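PDB 5HMQ: 4-hydroxyphenylpyruvate dioxygenase from Pseudomonas putida, which catalyses the dehydration of 3-dehydroshikimate to protocatechuate, a metal-dependent step in the breakdown of quinate and shikimate. Local coordinates for residues C[10-13]-C[18-21]; C[30-35]-C[237-242]; C[320-325]-C[524-529]; C[589-594]-C[598-603]. One frame throughout, in Å; residues are numbered along the deposited sequence.

Contact 1 (C[10-13]-C[18-21])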
loop_
_atom_site.group_PDB
_atom_site.type_symbol
_atom_site.label_atom_id
_atom_site.label_comp_id
_atom_site.label_asym_id
_atom_site.label_seq_id
_atom_site.Cartn_x
_atom_site.Cartn_y
_atom_site.Cartn_z
ATOM N N VAL C 10 0.834 5.257 17.294
ATOM C CA VAL C 10 0.011 5.819 16.231
ATOM C C VAL C 10 0.762 5.873 14.904
ATOM O O VAL C 10 0.142 6.040 13.849
ATOM C CB VAL C 10 -0.506 7.215 16.647
ATOM C CG1 VAL C 10 0.593 8.259 16.528
ATOM C CG2 VAL C 10 -1.738 7.602 15.834
ATOM N N SER C 11 2.089 5.721 14.926
ATOM C CA SER C 11 2.889 5.721 13.707
ATOM C C SER C 11 2.794 4.417 12.927
ATOM O O SER C 11 3.296 4.352 11.800
ATOM C CB SER C 11 4.359 6.008 14.038
ATOM O OG SER C 11 4.491 7.198 14.796
ATOM N N LEU C 12 2.171 3.388 13.491
ATOM C CA LEU C 12 2.071 2.080 12.866
ATOM C C LEU C 12 0.609 1.667 12.774
ATOM O O LEU C 12 -0.277 2.289 13.367
ATOM C CB LEU C 12 2.862 1.026 13.651
ATOM C CG LEU C 12 4.315 1.339 14.005
ATOM C CD1 LEU C 12 4.893 0.243 14.893
ATOM C CD2 LEU C 12 5.152 1.516 12.753
ATOM N N SER C 13 0.360 0.622 11.993
ATOM C CA SER C 13 -0.936 -0.036 11.943
ATOM C C SER C 13 -0.831 -1.423 12.561
ATOM O O SER C 13 0.264 -1.964 12.744
ATOM C CB SER C 13 -1.451 -0.131 10.502
ATOM O OG SER C 13 -0.617 -0.962 9.715
ATOM N N GLU C 18 0.939 -6.545 17.979
ATOM C CA GLU C 18 1.719 -6.547 16.745
ATOM C C GLU C 18 2.633 -5.331 16.672
ATOM O O GLU C 18 3.792 -5.439 16.251
ATOM C CB GLU C 18 0.782 -6.593 15.538
ATOM C CG GLU C 18 0.207 -7.972 15.250
ATOM C CD GLU C 18 -1.019 -7.923 14.355
ATOM O OE1 GLU C 18 -1.409 -6.812 13.933
ATOM O OE2 GLU C 18 -1.594 -8.996 14.072
ATOM N N LYS C 19 2.129 -4.162 17.076
ATOM C CA LYS C 19 2.955 -2.958 17.073
ATOM C C LYS C 19 4.122 -3.093 18.041
ATOM O O LYS C 19 5.273 -2.811 17.687
ATOM C CB LYS C 19 2.109 -1.732 17.420
ATOM C CG LYS C 19 1.063 -1.369 16.381
ATOM C CD LYS C 19 0.307 -0.103 16.771
ATOM C CE LYS C 19 -0.773 0.234 15.751
ATOM N NZ LYS C 19 -1.424 1.550 16.020
ATOM N N LEU C 20 3.846 -3.548 19.268
ATOM C CA LEU C 20 4.899 -3.631 20.275
ATOM C C LEU C 20 5.978 -4.625 19.869
ATOM O O LEU C 20 7.168 -4.379 20.097
ATOM C CB LEU C 20 4.311 -4.016 21.633
ATOM C CG LEU C 20 3.310 -3.045 22.255
ATOM C CD1 LEU C 20 2.718 -3.643 23.518
ATOM C CD2 LEU C 20 3.976 -1.709 22.547
ATOM N N GLU C 21 5.587 -5.755 19.265
ATOM C CA GLU C 21 6.597 -6.703 18.799
ATOM C C GLU C 21 7.416 -6.125 17.656
ATOM O O GLU C 21 8.639 -6.290 17.626
ATOM C CB GLU C 21 5.957 -8.032 18.391
ATOM C CG GLU C 21 5.437 -8.822 19.578
ATOM C CD GLU C 21 4.613 -10.034 19.146
ATOM O OE1 GLU C 21 4.590 -10.331 17.936
ATOM O OE2 GLU C 21 4.053 -10.709 20.019
#
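L12 and K19 mark the nearest backbone approach, with L12 CA and K19 CA 6.6 Å apart, where the first beta-to-alpha connection of the TIM barrel passes the helix it leads into. Residues 10-11 finish a 3-10 segment after strand 6-8, the chain then opens into an extended L12-S13 pair, and 18-21 is regular helix within 16-25. The side chain of K19 bridges the gap. Its CG stands anti to the carbonyl carbon (chi1 -67°) and the rest of the chain is extended, which lays the methylenes alongside L12, with K19 CG 4.1 Å from L12 CB. Farther out, K19 CE packs against the peptide joining L12 to S13, 3.6 Å from L12 C. The ammonium group is buried but well supplied: besides L12 it donates to T9 O and forms a salt bridge with D37, consistent with a charge that stays compensated away from solvent. L12 O and T9 O are both backbone carbonyls of the connection after strand 6-8, which K19 thus ties to the helix. The bond across the contact runs from K19 NZ to L12 O at 3.0 Å, with a C=O...N angle of 125° and the nitrogen 54° out of the carbonyl plane.

Contact 2 (C[30-35]-C[237-242]). With MG (magnesium ion), chain K.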
loop_
_atom_site.group_PDB
_atom_site.type_symbol
_atom_site.label_atom_id
_atom_site.label_comp_id
_atom_site.label_asym_id
_atom_site.label_seq_id
_atom_site.Cartn_x
_atom_site.Cartn_y
_atom_site.Cartn_z
ATOM N N GLY C 30 12.123 2.297 23.392
ATOM C CA GLY C 30 10.908 2.721 24.054
ATOM C C GLY C 30 9.753 2.858 23.082
ATOM O O GLY C 30 9.906 2.678 21.872
ATOM N N VAL C 31 8.586 3.167 23.642
ATOM C CA VAL C 31 7.364 3.320 22.859
ATOM C C VAL C 31 6.469 4.338 23.549
ATOM O O VAL C 31 6.345 4.345 24.778
ATOM C CB VAL C 31 6.642 1.966 22.675
ATOM C CG1 VAL C 31 6.450 1.269 24.015
ATOM C CG2 VAL C 31 5.308 2.164 21.986
ATOM N N GLU C 32 5.854 5.214 22.754
ATOM C CA GLU C 32 4.769 6.056 23.238
ATOM C C GLU C 32 3.463 5.299 23.047
ATOM O O GLU C 32 3.141 4.878 21.930
ATOM C CB GLU C 32 4.706 7.397 22.505
ATOM C CG GLU C 32 6.023 7.957 21.999
ATOM C CD GLU C 32 5.828 9.261 21.226
ATOM O OE1 GLU C 32 4.739 9.867 21.340
ATOM O OE2 GLU C 32 6.756 9.678 20.502
ATOM N N ILE C 33 2.723 5.103 24.136
ATOM C CA ILE C 33 1.424 4.444 24.067
ATOM C C ILE C 33 0.381 5.493 23.698
ATOM O O ILE C 33 0.076 6.388 24.490
ATOM C CB ILE C 33 1.072 3.741 25.382
ATOM C CG1 ILE C 33 2.008 2.554 25.612
ATOM C CG2 ILE C 33 -0.371 3.271 25.360
ATOM C CD1 ILE C 33 1.780 1.401 24.656
ATOM N N PHE C 34 -0.153 5.392 22.485
ATOM C CA PHE C 34 -1.261 6.234 22.059
ATOM C C PHE C 34 -2.539 5.703 22.694
ATOM O O PHE C 34 -2.830 4.508 22.601
ATOM C CB PHE C 34 -1.356 6.230 20.531
ATOM C CG PHE C 34 -2.258 7.292 19.961
ATOM C CD1 PHE C 34 -1.913 8.631 20.037
ATOM C CD2 PHE C 34 -3.436 6.945 19.316
ATOM C CE1 PHE C 34 -2.735 9.608 19.501
ATOM C CE2 PHE C 34 -4.264 7.916 18.775
ATOM C CZ PHE C 34 -3.912 9.249 18.868
ATOM N N GLU C 35 -3.285 6.583 23.369
ATOM C CA GLU C 35 -4.399 6.124 24.196
ATOM C C GLU C 35 -5.436 5.364 23.379
ATOM O O GLU C 35 -6.015 4.382 23.862
ATOM C CB GLU C 35 -5.064 7.304 24.907
ATOM C CG GLU C 35 -6.196 6.864 25.825
ATOM C CD GLU C 35 -6.757 7.990 26.662
ATOM O OE1 GLU C 35 -6.653 9.158 26.235
ATOM O OE2 GLU C 35 -7.310 7.700 27.745
ATOM N N PRO C 237 14.655 10.923 25.790
ATOM C CA PRO C 237 14.182 10.105 24.666
ATOM C C PRO C 237 14.123 10.895 23.366
ATOM O O PRO C 237 13.795 12.084 23.347
ATOM C CB PRO C 237 12.785 9.658 25.115
ATOM C CG PRO C 237 12.781 9.826 26.601
ATOM C CD PRO C 237 13.655 11.013 26.865
ATOM N N LEU C 238 14.456 10.207 22.271
ATOM C CA LEU C 238 14.312 10.722 20.909
ATOM C C LEU C 238 13.307 9.844 20.178
ATOM O O LEU C 238 13.569 8.659 19.953
ATOM C CB LEU C 238 15.649 10.730 20.171
ATOM C CG LEU C 238 15.595 11.229 18.727
ATOM C CD1 LEU C 238 15.337 12.726 18.659
ATOM C CD2 LEU C 238 16.856 10.836 17.975
ATOM N N SER C 239 12.171 10.423 19.787
ATOM C CA SER C 239 11.028 9.624 19.369
ATOM C C SER C 239 10.530 10.054 17.993
ATOM O O SER C 239 11.015 11.018 17.390
ATOM C CB SER C 239 9.889 9.714 20.388
ATOM O OG SER C 239 8.905 8.727 20.129
ATOM N N LEU C 240 9.539 9.307 17.510
ATOM C CA LEU C 240 8.925 9.495 16.202
ATOM C C LEU C 240 7.415 9.509 16.377
ATOM O O LEU C 240 6.866 8.641 17.062
ATOM C CB LEU C 240 9.321 8.377 15.237
ATOM C CG LEU C 240 10.806 8.231 14.916
ATOM C CD1 LEU C 240 11.057 6.885 14.277
ATOM C CD2 LEU C 240 11.257 9.349 14.009
ATOM N N GLU C 241 6.742 10.469 15.748
ATOM C CA GLU C 241 5.281 10.545 15.809
ATOM C C GLU C 241 4.757 10.813 14.401
ATOM O O GLU C 241 4.830 11.942 13.906
ATOM C CB GLU C 241 4.799 11.607 16.792
ATOM C CG GLU C 241 3.289 11.556 17.017
ATOM C CD GLU C 241 2.758 12.749 17.780
ATOM O OE1 GLU C 241 3.312 13.858 17.622
ATOM O OE2 GLU C 241 1.776 12.580 18.536
ATOM N N ILE C 242 4.228 9.766 13.770
ATOM C CA ILE C 242 3.519 9.856 12.503
ATOM C C ILE C 242 2.085 9.423 12.753
ATOM O O ILE C 242 1.818 8.612 13.644
ATOM C CB ILE C 242 4.188 8.946 11.445
ATOM C CG1 ILE C 242 5.653 9.320 11.268
ATOM C CG2 ILE C 242 3.446 8.985 10.110
ATOM C CD1 ILE C 242 5.882 10.780 11.051
HETATM MG MG MG K . 3.366 15.627 18.717
HETATM O O HOH W 1 2.213 14.700 20.105
HETATM O O HOH W 2 1.679 16.240 17.884
#
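The catalytic metal site of the dehydratase domain has E32 in its second shell and S239 behind it, while E241, two residues beyond S239, enters the first. E241 binds the magnesium ion through one oxygen, OE1, at 2.1 Å; its OE2 lies 3.4 Å from the metal, so the carboxylate is monodentate. That second oxygen accepts a hydrogen bond from water 1, with E241 OE2 2.7 Å from the water oxygen, and water 1 is itself a metal ligand. E136, D167, Q193 and water 2 complete six ligands. Both segments belong to the (beta/alpha)8 barrel, 30-34 as the second strand and 238-240 as the eighth in sequence order, and E32 and S239 reach toward each other inside it. The hydroxyl of S239 donates to E32 OE2; S239 OG is modelled only 2.4 Å from E32 OE2, a value too short to take literally at this resolution. The geometry is set from both sides: S239 OG lies opposite its own backbone N (chi1 -168°), whereas E32 sits at chi1 -30°, well off a staggered value, with the chain extended beyond CG. The other oxygen, E32 OE1, accepts from Q63 NE2 and from Q193 NE2. Since Q193 ligates the metal through its OE1, E32 holds the amide by its nitrogen while the metal takes its oxygen, which would fix its rotation. Q63 NE2 also donates to E241 OE2, thereby spanning the two carboxylates, whose nearest oxygens, E32 OE1 and E241 OE2, are 4.9 Å apart.

Contact 3 (C[320-325]-C[524-529])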
loop_
_atom_site.group_PDB
_atom_site.type_symbol
_atom_site.label_atom_id
_atom_site.label_comp_id
_atom_site.label_asym_id
_atom_site.label_seq_id
_atom_site.Cartn_x
_atom_site.Cartn_y
_atom_site.Cartn_z
ATOM N N LEU C 320 20.676 0.643 -30.891
ATOM C CA LEU C 320 21.085 1.830 -30.145
ATOM C C LEU C 320 22.599 2.019 -30.096
ATOM O O LEU C 320 23.073 2.940 -29.420
ATOM C CB LEU C 320 20.526 1.775 -28.718
ATOM C CG LEU C 320 19.057 2.172 -28.594
ATOM C CD1 LEU C 320 18.466 1.656 -27.282
ATOM C CD2 LEU C 320 18.913 3.697 -28.692
ATOM N N GLY C 321 23.363 1.183 -30.793
ATOM C CA GLY C 321 24.788 1.380 -30.937
ATOM C C GLY C 321 25.673 0.500 -30.086
ATOM O O GLY C 321 26.894 0.689 -30.102
ATOM N N PHE C 322 25.107 -0.447 -29.343
ATOM C CA PHE C 322 25.907 -1.297 -28.476
ATOM C C PHE C 322 26.534 -2.432 -29.277
ATOM O O PHE C 322 25.932 -2.955 -30.219
ATOM C CB PHE C 322 25.058 -1.862 -27.336
ATOM C CG PHE C 322 24.693 -0.847 -26.291
ATOM C CD1 PHE C 322 23.588 -0.028 -26.458
ATOM C CD2 PHE C 322 25.457 -0.706 -25.144
ATOM C CE1 PHE C 322 23.253 0.910 -25.501
ATOM C CE2 PHE C 322 25.126 0.230 -24.184
ATOM C CZ PHE C 322 24.023 1.040 -24.362
ATOM N N ALA C 323 27.755 -2.800 -28.903
ATOM C CA ALA C 323 28.462 -3.917 -29.510
ATOM C C ALA C 323 28.330 -5.155 -28.635
ATOM O O ALA C 323 28.300 -5.059 -27.406
ATOM C CB ALA C 323 29.940 -3.586 -29.716
ATOM N N GLU C 324 28.237 -6.316 -29.275
ATOM C CA GLU C 324 28.262 -7.588 -28.559
ATOM C C GLU C 324 29.676 -7.823 -28.049
ATOM O O GLU C 324 30.540 -8.310 -28.780
ATOM C CB GLU C 324 27.814 -8.726 -29.468
ATOM C CG GLU C 324 26.413 -8.569 -30.025
ATOM C CD GLU C 324 25.932 -9.814 -30.742
ATOM O OE1 GLU C 324 25.459 -10.747 -30.059
ATOM O OE2 GLU C 324 26.028 -9.861 -31.987
ATOM N N ALA C 325 29.917 -7.498 -26.781
ATOM C CA ALA C 325 31.272 -7.581 -26.257
ATOM C C ALA C 325 31.689 -9.005 -25.926
ATOM O O ALA C 325 32.873 -9.238 -25.668
ATOM C CB ALA C 325 31.411 -6.702 -25.011
ATOM N N ILE C 524 15.973 4.573 -18.952
ATOM C CA ILE C 524 17.420 4.701 -18.825
ATOM C C ILE C 524 17.884 5.731 -19.844
ATOM O O ILE C 524 17.507 5.661 -21.020
ATOM C CB ILE C 524 18.132 3.352 -19.037
ATOM C CG1 ILE C 524 17.578 2.303 -18.070
ATOM C CG2 ILE C 524 19.634 3.504 -18.857
ATOM C CD1 ILE C 524 17.722 0.883 -18.565
ATOM N N ALA C 525 18.694 6.684 -19.396
ATOM C CA ALA C 525 19.105 7.813 -20.219
ATOM C C ALA C 525 20.606 7.768 -20.462
ATOM O O ALA C 525 21.393 7.705 -19.511
ATOM C CB ALA C 525 18.717 9.137 -19.561
ATOM N N PHE C 526 20.992 7.802 -21.734
ATOM C CA PHE C 526 22.387 7.871 -22.142
ATOM C C PHE C 526 22.676 9.244 -22.736
ATOM O O PHE C 526 21.818 9.837 -23.398
ATOM C CB PHE C 526 22.715 6.783 -23.167
ATOM C CG PHE C 526 22.188 5.423 -22.804
ATOM C CD1 PHE C 526 22.745 4.700 -21.762
ATOM C CD2 PHE C 526 21.144 4.858 -23.521
ATOM C CE1 PHE C 526 22.265 3.448 -21.434
ATOM C CE2 PHE C 526 20.661 3.604 -23.199
ATOM C CZ PHE C 526 21.222 2.898 -22.155
ATOM N N ASP C 527 23.883 9.747 -22.508
ATOM C CA ASP C 527 24.281 11.030 -23.064
ATOM C C ASP C 527 25.190 10.825 -24.271
ATOM O O ASP C 527 25.724 9.736 -24.503
ATOM C CB ASP C 527 24.968 11.905 -22.005
ATOM C CG ASP C 527 26.347 11.393 -21.605
ATOM O OD1 ASP C 527 26.678 10.222 -21.889
ATOM O OD2 ASP C 527 27.104 12.173 -20.986
ATOM N N CYS C 528 25.348 11.891 -25.050
ATOM C CA CYS C 528 26.177 11.857 -26.245
ATOM C C CYS C 528 26.672 13.265 -26.529
ATOM O O CYS C 528 26.234 14.236 -25.908
ATOM C CB CYS C 528 25.409 11.303 -27.449
ATOM S SG CYS C 528 24.045 12.355 -28.000
ATOM N N ASP C 529 27.602 13.367 -27.478
ATOM C CA ASP C 529 28.135 14.674 -27.850
ATOM C C ASP C 529 27.251 15.378 -28.873
ATOM O O ASP C 529 27.088 16.600 -28.817
ATOM C CB ASP C 529 29.556 14.528 -28.395
ATOM C CG ASP C 529 30.538 14.065 -27.339
ATOM O OD1 ASP C 529 30.335 14.399 -26.153
ATOM O OD2 ASP C 529 31.509 13.363 -27.696
#
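F322 and F526 meet in a T-shaped (edge-to-face) pair that joins the two vicinal-oxygen-chelate (VOC) units of the C-terminal domain: F322 precedes strand 323-328 of the first, and F526 lies on strand 520-528 of the second. The tight part is confined to these rings. Their planes are inclined by 67° and their centroids are 5.6 Å apart. F322 presents its far corner, CZ, to one face of F526, displaced from the ring centre toward the rim. The torsions explain the reach: F322 CG is anti to the carbonyl carbon (chi1 -73°), and although its CB does not aim at the opposing strand, the ring extends to it. Aliphatic residues pack round the pair, I341 touching both rings, I343 touching F322, and L440 and I443 touching F526.

Away from the rings the segments quickly part. No hydrogen bond crosses between them, and only 97 Å² is buried in all. L320 CD1 stays 5.0 Å from F526 CE2, and G321, closing helix 307-319 in a Schellman motif, turns the chain away. E324 and D529 are both exposed to solvent and lie far from the opposite segment. Against that divergence, the closest approach is between the two ring ends, F322 CZ lying 4.0 Å from F526 CZ and 4.2 Å from F526 CE1.

Contact 4 (C[589-594]-C[598-603]); sequences VYTEPF and FFFEII. With MG (magnesium ion), chain L.
Y590 and E601 run alongside one another toward a magnesium ion. E601 OE1 is the ligand this hairpin supplies, 2.3 Å from the metal; H445, H523 and waters 3, 4 and 5 supply the other five. The carboxylate is held by more than the metal: E601 OE2 accepts from water 4 and is hydrogen-bonded to H588 ND1. Y590 lies against it, with Y590 CE1 3.3 Å from E601 CD and ring and carboxylate planes 36° apart. Its hydroxyl meets metal-bound water 3, Y590 OH being 2.8 Å from that oxygen. Next outward is F599, whose CE2 comes within 3.4 Å of Y590 CD1 and whose ring also stacks on H523.

The backbone sets this register. Y590 and E601 form a non-hydrogen-bonded antiparallel pair, flanked by the hydrogen-bonded pair V589 and I602, where V589 N is 2.9 Å from I602 O. On the other side of Y590 and E601, T591 N donates to F600 O at 3.0 Å. T591 OG1, set between its backbone N and carbonyl carbon (chi1 77°), then accepts from F600 N at 3.0 Å while donating to E592 O, so a side chain does what a strand carbonyl would. Toward the turn F594 N reaches F598 O at 2.7 Å, and the two phenyl rings lie 19° from parallel but slid apart. This hairpin places its glutamate on the sheet beside two histidines, the two-His-one-carboxylate metal site of VOC-fold dioxygenases such as HPPD, although this domain lacks HPPD activity.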
loop_
_atom_site.group_PDB
_atom_site.type_symbol
_atom_site.label_atom_id
_atom_site.label_comp_id
_atom_site.label_asym_id
_atom_site.label_seq_id
_atom_site.Cartn_x
_atom_site.Cartn_y
_atom_site.Cartn_z
ATOM N N VAL C 589 15.820 12.798 -26.906
ATOM C CA VAL C 589 14.796 12.036 -27.606
ATOM C C VAL C 589 14.473 10.793 -26.789
ATOM O O VAL C 589 15.267 10.340 -25.960
ATOM C CB VAL C 589 15.223 11.637 -29.035
ATOM C CG1 VAL C 589 15.420 12.870 -29.899
ATOM C CG2 VAL C 589 16.489 10.791 -28.996
ATOM N N TYR C 590 13.290 10.239 -27.035
ATOM C CA TYR C 590 12.832 9.044 -26.346
ATOM C C TYR C 590 12.490 7.948 -27.345
ATOM O O TYR C 590 12.039 8.219 -28.461
ATOM C CB TYR C 590 11.602 9.338 -25.477
ATOM C CG TYR C 590 11.839 10.346 -24.375
ATOM C CD1 TYR C 590 12.470 9.974 -23.197
ATOM C CD2 TYR C 590 11.420 11.663 -24.506
ATOM C CE1 TYR C 590 12.682 10.883 -22.182
ATOM C CE2 TYR C 590 11.632 12.583 -23.492
ATOM C CZ TYR C 590 12.265 12.184 -22.333
ATOM O OH TYR C 590 12.481 13.086 -21.317
ATOM N N THR C 591 12.711 6.704 -26.932
ATOM C CA THR C 591 12.213 5.553 -27.666
ATOM C C THR C 591 10.838 5.155 -27.140
ATOM O O THR C 591 10.405 5.583 -26.069
ATOM C CB THR C 591 13.174 4.368 -27.550
ATOM O OG1 THR C 591 13.024 3.756 -26.262
ATOM C CG2 THR C 591 14.611 4.824 -27.716
ATOM N N GLU C 592 10.151 4.313 -27.903
ATOM C CA GLU C 592 8.955 3.674 -27.390
ATOM C C GLU C 592 9.344 2.711 -26.271
ATOM O O GLU C 592 10.500 2.293 -26.176
ATOM C CB GLU C 592 8.225 2.925 -28.502
ATOM C CG GLU C 592 7.639 3.818 -29.580
ATOM C CD GLU C 592 6.975 3.025 -30.688
ATOM O OE1 GLU C 592 7.376 1.864 -30.914
ATOM O OE2 GLU C 592 6.055 3.565 -31.340
ATOM N N PRO C 593 8.400 2.359 -25.399
ATOM C CA PRO C 593 8.714 1.388 -24.345
ATOM C C PRO C 593 9.084 0.036 -24.937
ATOM O O PRO C 593 8.478 -0.425 -25.907
ATOM C CB PRO C 593 7.415 1.312 -23.533
ATOM C CG PRO C 593 6.718 2.597 -23.812
ATOM C CD PRO C 593 7.056 2.938 -25.230
ATOM N N PHE C 594 10.098 -0.595 -24.349
ATOM C CA PHE C 594 10.462 -1.958 -24.719
ATOM C C PHE C 594 9.444 -2.914 -24.112
ATOM O O PHE C 594 9.467 -3.172 -22.904
ATOM C CB PHE C 594 11.876 -2.293 -24.251
ATOM C CG PHE C 594 12.246 -3.741 -24.436
ATOM C CD1 PHE C 594 12.651 -4.215 -25.674
ATOM C CD2 PHE C 594 12.191 -4.627 -23.371
ATOM C CE1 PHE C 594 12.990 -5.544 -25.845
ATOM C CE2 PHE C 594 12.530 -5.956 -23.536
ATOM C CZ PHE C 594 12.929 -6.416 -24.775
ATOM N N PHE C 598 10.147 -0.457 -19.650
ATOM C CA PHE C 598 11.063 0.670 -19.707
ATOM C C PHE C 598 11.302 1.108 -21.145
ATOM O O PHE C 598 11.220 0.314 -22.087
ATOM C CB PHE C 598 12.394 0.299 -19.052
ATOM C CG PHE C 598 12.940 -1.033 -19.497
ATOM C CD1 PHE C 598 13.703 -1.141 -20.648
ATOM C CD2 PHE C 598 12.688 -2.178 -18.757
ATOM C CE1 PHE C 598 14.203 -2.365 -21.056
ATOM C CE2 PHE C 598 13.183 -3.405 -19.159
ATOM C CZ PHE C 598 13.941 -3.499 -20.309
ATOM N N PHE C 599 11.595 2.394 -21.306
ATOM C CA PHE C 599 12.045 2.950 -22.571
ATOM C C PHE C 599 13.427 3.557 -22.371
ATOM O O PHE C 599 13.957 3.597 -21.260
ATOM C CB PHE C 599 11.054 3.993 -23.115
ATOM C CG PHE C 599 10.785 5.139 -22.175
ATOM C CD1 PHE C 599 9.803 5.041 -21.202
ATOM C CD2 PHE C 599 11.487 6.329 -22.294
ATOM C CE1 PHE C 599 9.545 6.097 -20.344
ATOM C CE2 PHE C 599 11.230 7.391 -21.444
ATOM C CZ PHE C 599 10.259 7.274 -20.467
ATOM N N PHE C 600 14.022 4.018 -23.465
ATOM C CA PHE C 600 15.355 4.592 -23.422
ATOM C C PHE C 600 15.309 6.059 -23.823
ATOM O O PHE C 600 14.368 6.522 -24.474
ATOM C CB PHE C 600 16.323 3.827 -24.331
ATOM C CG PHE C 600 16.572 2.415 -23.891
ATOM C CD1 PHE C 600 15.789 1.380 -24.368
ATOM C CD2 PHE C 600 17.584 2.124 -22.992
ATOM C CE1 PHE C 600 16.015 0.078 -23.963
ATOM C CE2 PHE C 600 17.814 0.823 -22.583
ATOM C CZ PHE C 600 17.028 -0.201 -23.069
ATOM N N GLU C 601 16.346 6.788 -23.418
ATOM C CA GLU C 601 16.462 8.211 -23.685
ATOM C C GLU C 601 17.899 8.525 -24.064
ATOM O O GLU C 601 18.838 8.000 -23.457
ATOM C CB GLU C 601 16.044 9.045 -22.465
ATOM C CG GLU C 601 16.221 10.545 -22.643
ATOM C CD GLU C 601 15.865 11.329 -21.394
ATOM O OE1 GLU C 601 15.717 10.705 -20.322
ATOM O OE2 GLU C 601 15.735 12.570 -21.482
ATOM N N ILE C 602 18.064 9.366 -25.082
ATOM C CA ILE C 602 19.363 9.878 -25.503
ATOM C C ILE C 602 19.348 11.387 -25.321
ATOM O O ILE C 602 18.435 12.061 -25.809
ATOM C CB ILE C 602 19.678 9.506 -26.964
ATOM C CG1 ILE C 602 19.675 7.988 -27.144
ATOM C CG2 ILE C 602 20.995 10.127 -27.403
ATOM C CD1 ILE C 602 19.707 7.540 -28.588
ATOM N N ILE C 603 20.349 11.914 -24.615
ATOM C CA ILE C 603 20.393 13.328 -24.269
ATOM C C ILE C 603 21.727 13.929 -24.692
ATOM O O ILE C 603 22.737 13.237 -24.832
ATOM C CB ILE C 603 20.165 13.577 -22.760
ATOM C CG1 ILE C 603 21.391 13.147 -21.956
ATOM C CG2 ILE C 603 18.934 12.846 -22.269
ATOM C CD1 ILE C 603 21.425 13.710 -20.555
HETATM MG MG MG L . 15.019 11.369 -18.241
HETATM O O HOH W 3 13.097 11.862 -18.833
HETATM O O HOH W 4 15.555 13.297 -18.777
HETATM O O HOH W 5 14.255 12.033 -16.096
#

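The four contacts fall into two groups on opposite sides of the chain's centre, one for each metal. Contacts 1 and 2, centres 10 Å apart, share the barrel: S11 OG lies 2.8 Å from I242 N, a probable hydrogen bond that links the loop after the first strand to the residue following metal ligand E241. Contacts 3 and 4, centres 12 Å apart, sit on neighbouring strands; F526 N to E601 O and F526 O to I603 N, both 2.8 Å, join them, and the F526 side chain is about 10 Å from the second magnesium. Between the groups nothing touches: contacts 2 and 4, which hold E241 and E601, have centres about 46 Å apart.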